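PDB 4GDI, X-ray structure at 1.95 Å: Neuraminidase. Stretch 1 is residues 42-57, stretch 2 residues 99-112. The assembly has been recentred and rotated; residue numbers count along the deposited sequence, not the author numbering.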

# COMPACT_ATOMS: atom_id res chain seq x y z
N ARG A 42 8.84 20.03 -7.50
CA ARG A 42 8.64 21.37 -8.00
C ARG A 42 7.61 21.31 -9.10
O ARG A 42 7.32 20.24 -9.62
CB ARG A 42 9.96 21.97 -8.50
CG ARG A 42 10.67 21.21 -9.62
CD ARG A 42 12.00 21.91 -9.95
NE ARG A 42 12.86 21.13 -10.83
CZ ARG A 42 14.19 21.27 -10.91
NH1 ARG A 42 14.82 22.16 -10.16
NH2 ARG A 42 14.88 20.50 -11.74
N ARG A 43 7.04 22.47 -9.42
CA ARG A 43 6.04 22.62 -10.45
C ARG A 43 4.85 21.72 -10.14
O ARG A 43 4.21 21.17 -11.03
CB ARG A 43 6.65 22.35 -11.83
CG ARG A 43 7.85 23.27 -12.09
CD ARG A 43 8.16 23.53 -13.56
NE ARG A 43 9.04 22.50 -14.12
CZ ARG A 43 10.36 22.43 -13.92
NH1 ARG A 43 10.97 23.31 -13.14
NH2 ARG A 43 11.06 21.45 -14.49
N ALA A 44 4.53 21.63 -8.85
CA ALA A 44 3.46 20.77 -8.39
C ALA A 44 2.09 21.43 -8.57
O ALA A 44 1.97 22.66 -8.65
CB ALA A 44 3.66 20.35 -6.94
N TYR A 45 1.07 20.58 -8.64
CA TYR A 45 -0.31 21.04 -8.71
C TYR A 45 -1.22 19.87 -8.31
O TYR A 45 -0.75 18.75 -8.14
CB TYR A 45 -0.67 21.56 -10.11
CG TYR A 45 -0.46 20.54 -11.23
CD1 TYR A 45 0.78 20.38 -11.81
CD2 TYR A 45 -1.51 19.75 -11.67
CE1 TYR A 45 0.99 19.46 -12.83
CE2 TYR A 45 -1.33 18.82 -12.70
CZ TYR A 45 -0.07 18.68 -13.27
OH TYR A 45 0.14 17.78 -14.26
N VAL A 46 -2.51 20.14 -8.19
CA VAL A 46 -3.43 19.13 -7.72
C VAL A 46 -4.46 18.80 -8.79
O VAL A 46 -4.90 19.69 -9.51
CB VAL A 46 -4.17 19.59 -6.43
CG1 VAL A 46 -5.23 18.56 -6.04
CG2 VAL A 46 -3.18 19.82 -5.28
N SER A 47 -4.87 17.54 -8.87
CA SER A 47 -5.97 17.15 -9.75
C SER A 47 -6.60 15.87 -9.21
O SER A 47 -5.91 15.03 -8.63
CB SER A 47 -5.47 16.95 -11.19
OG SER A 47 -6.52 16.97 -12.14
N CYS A 48 -7.91 15.72 -9.41
CA CYS A 48 -8.67 14.66 -8.75
C CYS A 48 -9.36 13.73 -9.74
O CYS A 48 -9.73 14.14 -10.85
CB CYS A 48 -9.74 15.29 -7.85
SG CYS A 48 -9.21 16.75 -6.90
N ASP A 49 -9.54 12.47 -9.34
CA ASP A 49 -10.46 11.59 -10.05
C ASP A 49 -11.82 11.76 -9.40
O ASP A 49 -12.04 12.78 -8.74
CB ASP A 49 -9.96 10.11 -10.11
CG ASP A 49 -9.72 9.48 -8.73
OD1 ASP A 49 -10.37 9.85 -7.71
OD2 ASP A 49 -8.86 8.58 -8.68
N LEU A 50 -12.73 10.81 -9.57
CA LEU A 50 -14.07 10.95 -8.98
C LEU A 50 -14.10 10.58 -7.50
O LEU A 50 -15.13 10.73 -6.84
CB LEU A 50 -15.09 10.08 -9.72
CG LEU A 50 -15.29 10.39 -11.21
CD1 LEU A 50 -16.41 9.52 -11.78
CD2 LEU A 50 -15.60 11.86 -11.40
N THR A 51 -12.98 10.13 -6.97
CA THR A 51 -12.94 9.68 -5.59
C THR A 51 -12.03 10.51 -4.70
O THR A 51 -12.41 10.90 -3.60
CB THR A 51 -12.44 8.23 -5.54
OG1 THR A 51 -13.45 7.39 -6.09
CG2 THR A 51 -12.14 7.80 -4.11
N SER A 52 -10.81 10.77 -5.18
CA SER A 52 -9.84 11.51 -4.39
C SER A 52 -8.91 12.36 -5.26
O SER A 52 -8.98 12.34 -6.49
CB SER A 52 -9.02 10.55 -3.52
OG SER A 52 -8.37 9.59 -4.33
N CYS A 53 -8.02 13.10 -4.60
CA CYS A 53 -7.17 14.06 -5.29
C CYS A 53 -5.70 13.70 -5.12
O CYS A 53 -5.32 13.00 -4.18
CB CYS A 53 -7.45 15.47 -4.79
SG CYS A 53 -9.16 15.93 -5.02
N PHE A 54 -4.89 14.15 -6.07
CA PHE A 54 -3.49 13.81 -6.12
C PHE A 54 -2.64 15.06 -6.33
O PHE A 54 -3.10 16.06 -6.89
CB PHE A 54 -3.21 12.81 -7.26
CG PHE A 54 -3.98 11.53 -7.15
CD1 PHE A 54 -5.28 11.44 -7.63
CD2 PHE A 54 -3.41 10.41 -6.54
CE1 PHE A 54 -6.02 10.25 -7.51
CE2 PHE A 54 -4.14 9.22 -6.40
CZ PHE A 54 -5.45 9.15 -6.90
N LYS A 55 -1.41 14.98 -5.86
CA LYS A 55 -0.37 15.95 -6.17
C LYS A 55 0.44 15.42 -7.34
O LYS A 55 1.06 14.36 -7.26
CB LYS A 55 0.53 16.16 -4.95
CG LYS A 55 1.72 17.07 -5.21
CD LYS A 55 2.48 17.40 -3.93
CE LYS A 55 3.93 16.96 -4.01
NZ LYS A 55 4.59 16.87 -2.68
N PHE A 56 0.43 16.17 -8.44
CA PHE A 56 1.28 15.91 -9.58
C PHE A 56 2.47 16.86 -9.49
O PHE A 56 2.30 18.03 -9.15
CB PHE A 56 0.53 16.15 -10.89
CG PHE A 56 -0.54 15.13 -11.17
CD1 PHE A 56 -1.76 15.21 -10.55
CD2 PHE A 56 -0.31 14.10 -12.08
CE1 PHE A 56 -2.73 14.28 -10.81
CE2 PHE A 56 -1.29 13.18 -12.34
CZ PHE A 56 -2.49 13.26 -11.70
N PHE A 57 3.67 16.39 -9.82
CA PHE A 57 4.87 17.19 -9.65
C PHE A 57 6.07 16.66 -10.41
O PHE A 57 6.14 15.47 -10.75
CB PHE A 57 5.22 17.32 -8.17
CG PHE A 57 5.59 16.01 -7.51
CD1 PHE A 57 4.62 15.19 -6.97
CD2 PHE A 57 6.91 15.63 -7.41
CE1 PHE A 57 4.96 13.99 -6.37
CE2 PHE A 57 7.26 14.43 -6.79
CZ PHE A 57 6.29 13.62 -6.27
N GLY A 99 9.30 14.30 -18.03
CA GLY A 99 8.77 15.61 -18.38
C GLY A 99 9.36 16.75 -17.58
O GLY A 99 9.72 16.56 -16.41
N ARG A 100 9.47 17.92 -18.22
CA ARG A 100 9.97 19.14 -17.59
C ARG A 100 8.81 20.05 -17.17
O ARG A 100 8.93 20.83 -16.22
CB ARG A 100 10.87 19.91 -18.55
CG ARG A 100 11.96 19.08 -19.21
CD ARG A 100 12.75 19.90 -20.22
NE ARG A 100 13.72 20.78 -19.58
CZ ARG A 100 14.99 20.46 -19.36
NH1 ARG A 100 15.47 19.27 -19.74
NH2 ARG A 100 15.80 21.33 -18.76
N SER A 101 7.71 19.97 -17.91
CA SER A 101 6.47 20.59 -17.51
C SER A 101 5.33 19.65 -17.84
O SER A 101 5.48 18.70 -18.62
CB SER A 101 6.28 21.95 -18.18
OG SER A 101 6.14 21.85 -19.60
N SER A 102 4.17 19.90 -17.25
CA SER A 102 3.07 18.95 -17.41
C SER A 102 1.68 19.53 -17.18
O SER A 102 1.52 20.65 -16.72
CB SER A 102 3.26 17.77 -16.47
OG SER A 102 2.82 18.09 -15.17
N SER A 103 0.69 18.73 -17.54
CA SER A 103 -0.68 19.00 -17.16
C SER A 103 -1.39 17.66 -17.12
O SER A 103 -1.03 16.75 -17.86
CB SER A 103 -1.35 19.92 -18.18
OG SER A 103 -2.66 20.26 -17.76
N ALA A 104 -2.38 17.54 -16.26
CA ALA A 104 -3.12 16.31 -16.15
C ALA A 104 -4.57 16.58 -15.76
O ALA A 104 -4.88 17.58 -15.13
CB ALA A 104 -2.47 15.39 -15.10
N CYS A 105 -5.45 15.69 -16.17
CA CYS A 105 -6.86 15.86 -15.84
C CYS A 105 -7.59 14.55 -16.11
O CYS A 105 -7.29 13.86 -17.09
CB CYS A 105 -7.49 17.02 -16.64
SG CYS A 105 -7.12 17.08 -18.44
N PHE A 106 -8.53 14.24 -15.22
CA PHE A 106 -9.36 13.04 -15.29
C PHE A 106 -10.71 13.37 -15.92
O PHE A 106 -11.39 14.29 -15.47
CB PHE A 106 -9.57 12.49 -13.88
CG PHE A 106 -10.14 11.10 -13.83
CD1 PHE A 106 -9.33 10.00 -14.12
CD2 PHE A 106 -11.46 10.88 -13.49
CE1 PHE A 106 -9.84 8.71 -14.07
CE2 PHE A 106 -11.99 9.59 -13.44
CZ PHE A 106 -11.17 8.50 -13.74
N ASP A 107 -11.10 12.63 -16.94
CA ASP A 107 -12.32 12.97 -17.67
C ASP A 107 -13.57 12.21 -17.21
O ASP A 107 -14.65 12.39 -17.78
CB ASP A 107 -12.12 12.78 -19.18
CG ASP A 107 -11.96 11.31 -19.60
OD1 ASP A 107 -12.10 10.40 -18.75
OD2 ASP A 107 -11.70 11.08 -20.80
N GLY A 108 -13.41 11.39 -16.18
CA GLY A 108 -14.50 10.56 -15.68
C GLY A 108 -14.21 9.09 -15.93
O GLY A 108 -14.63 8.24 -15.15
N LEU A 109 -13.49 8.80 -17.01
CA LEU A 109 -13.05 7.44 -17.32
C LEU A 109 -11.57 7.22 -17.11
O LEU A 109 -11.16 6.24 -16.47
CB LEU A 109 -13.39 7.11 -18.77
CG LEU A 109 -14.83 6.63 -19.01
CD1 LEU A 109 -15.81 7.48 -18.22
CD2 LEU A 109 -15.15 6.67 -20.48
N LYS A 110 -10.75 8.10 -17.68
CA LYS A 110 -9.32 7.92 -17.64
C LYS A 110 -8.56 9.24 -17.41
O LYS A 110 -9.10 10.32 -17.62
CB LYS A 110 -8.84 7.29 -18.94
CG LYS A 110 -9.43 5.92 -19.23
CD LYS A 110 -8.86 4.86 -18.32
CE LYS A 110 -9.31 3.46 -18.74
NZ LYS A 110 -8.65 2.40 -17.94
N TRP A 111 -7.31 9.13 -16.97
CA TRP A 111 -6.41 10.28 -16.90
C TRP A 111 -5.83 10.60 -18.26
O TRP A 111 -5.31 9.72 -18.94
CB TRP A 111 -5.25 10.00 -15.96
CG TRP A 111 -5.61 10.05 -14.52
CD1 TRP A 111 -5.88 8.99 -13.71
CD2 TRP A 111 -5.76 11.23 -13.71
NE1 TRP A 111 -6.19 9.43 -12.45
CE2 TRP A 111 -6.11 10.80 -12.42
CE3 TRP A 111 -5.63 12.60 -13.96
CZ2 TRP A 111 -6.34 11.69 -11.36
CZ3 TRP A 111 -5.86 13.49 -12.92
CH2 TRP A 111 -6.22 13.03 -11.63
N THR A 112 -5.94 11.87 -18.65
CA THR A 112 -5.13 12.44 -19.72
C THR A 112 -3.95 13.16 -19.06
O THR A 112 -4.13 13.99 -18.17
CB THR A 112 -5.91 13.45 -20.56
OG1 THR A 112 -7.07 12.83 -21.12
CG2 THR A 112 -5.05 14.01 -21.66
O HOH W 1 4.37 19.82 -13.86
O HOH W 2 -8.74 15.71 -12.76
O HOH W 3 -7.02 7.75 -10.30

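Each stretch folds back on itself as a hairpin, and strands 44-48 and 101-106 run roughly parallel, 21° apart. Their axes approach no closer than 6.5 Å, so no backbone hydrogen bonds join them; side chains and waters fill the gap.

The main bump is Trp111. One face of its indole receives the Phe56 ring, tilted at 57°, with Phe56 CZ 3.6 Å from Trp111 CZ3, while Ser47 O lies at its edge, 3.6 Å from Trp111 CH2. A flat, broad side chain suits this hollow, which Phe54 also helps to line. Ala104, beside it, is small enough to seat its methyl over the face of Phe56, with Ala104 CB 3.7 Å from Phe56 CE2. Phe106 also reaches across the gap: Asp49 CB sits over its face, 3.8 Å from the ring centroid, and Leu50 meets its edge.

Polar groups close the remaining space. Tyr45 OH donates to Ser102 OG (2.8 Å), a short hydroxyl that leaves room for the long phenol. At one end, Arg43 NE and NH2 both donate to Arg100 O, at 2.7 and 2.8 Å, the fork of the guanidinium grasping one carbonyl. Where polar atoms are too far apart to bond directly, water bridges them: one links Ser47 OG and Cys48 O to Phe106 N, another Asp49 OD2 to Trp111 NE1.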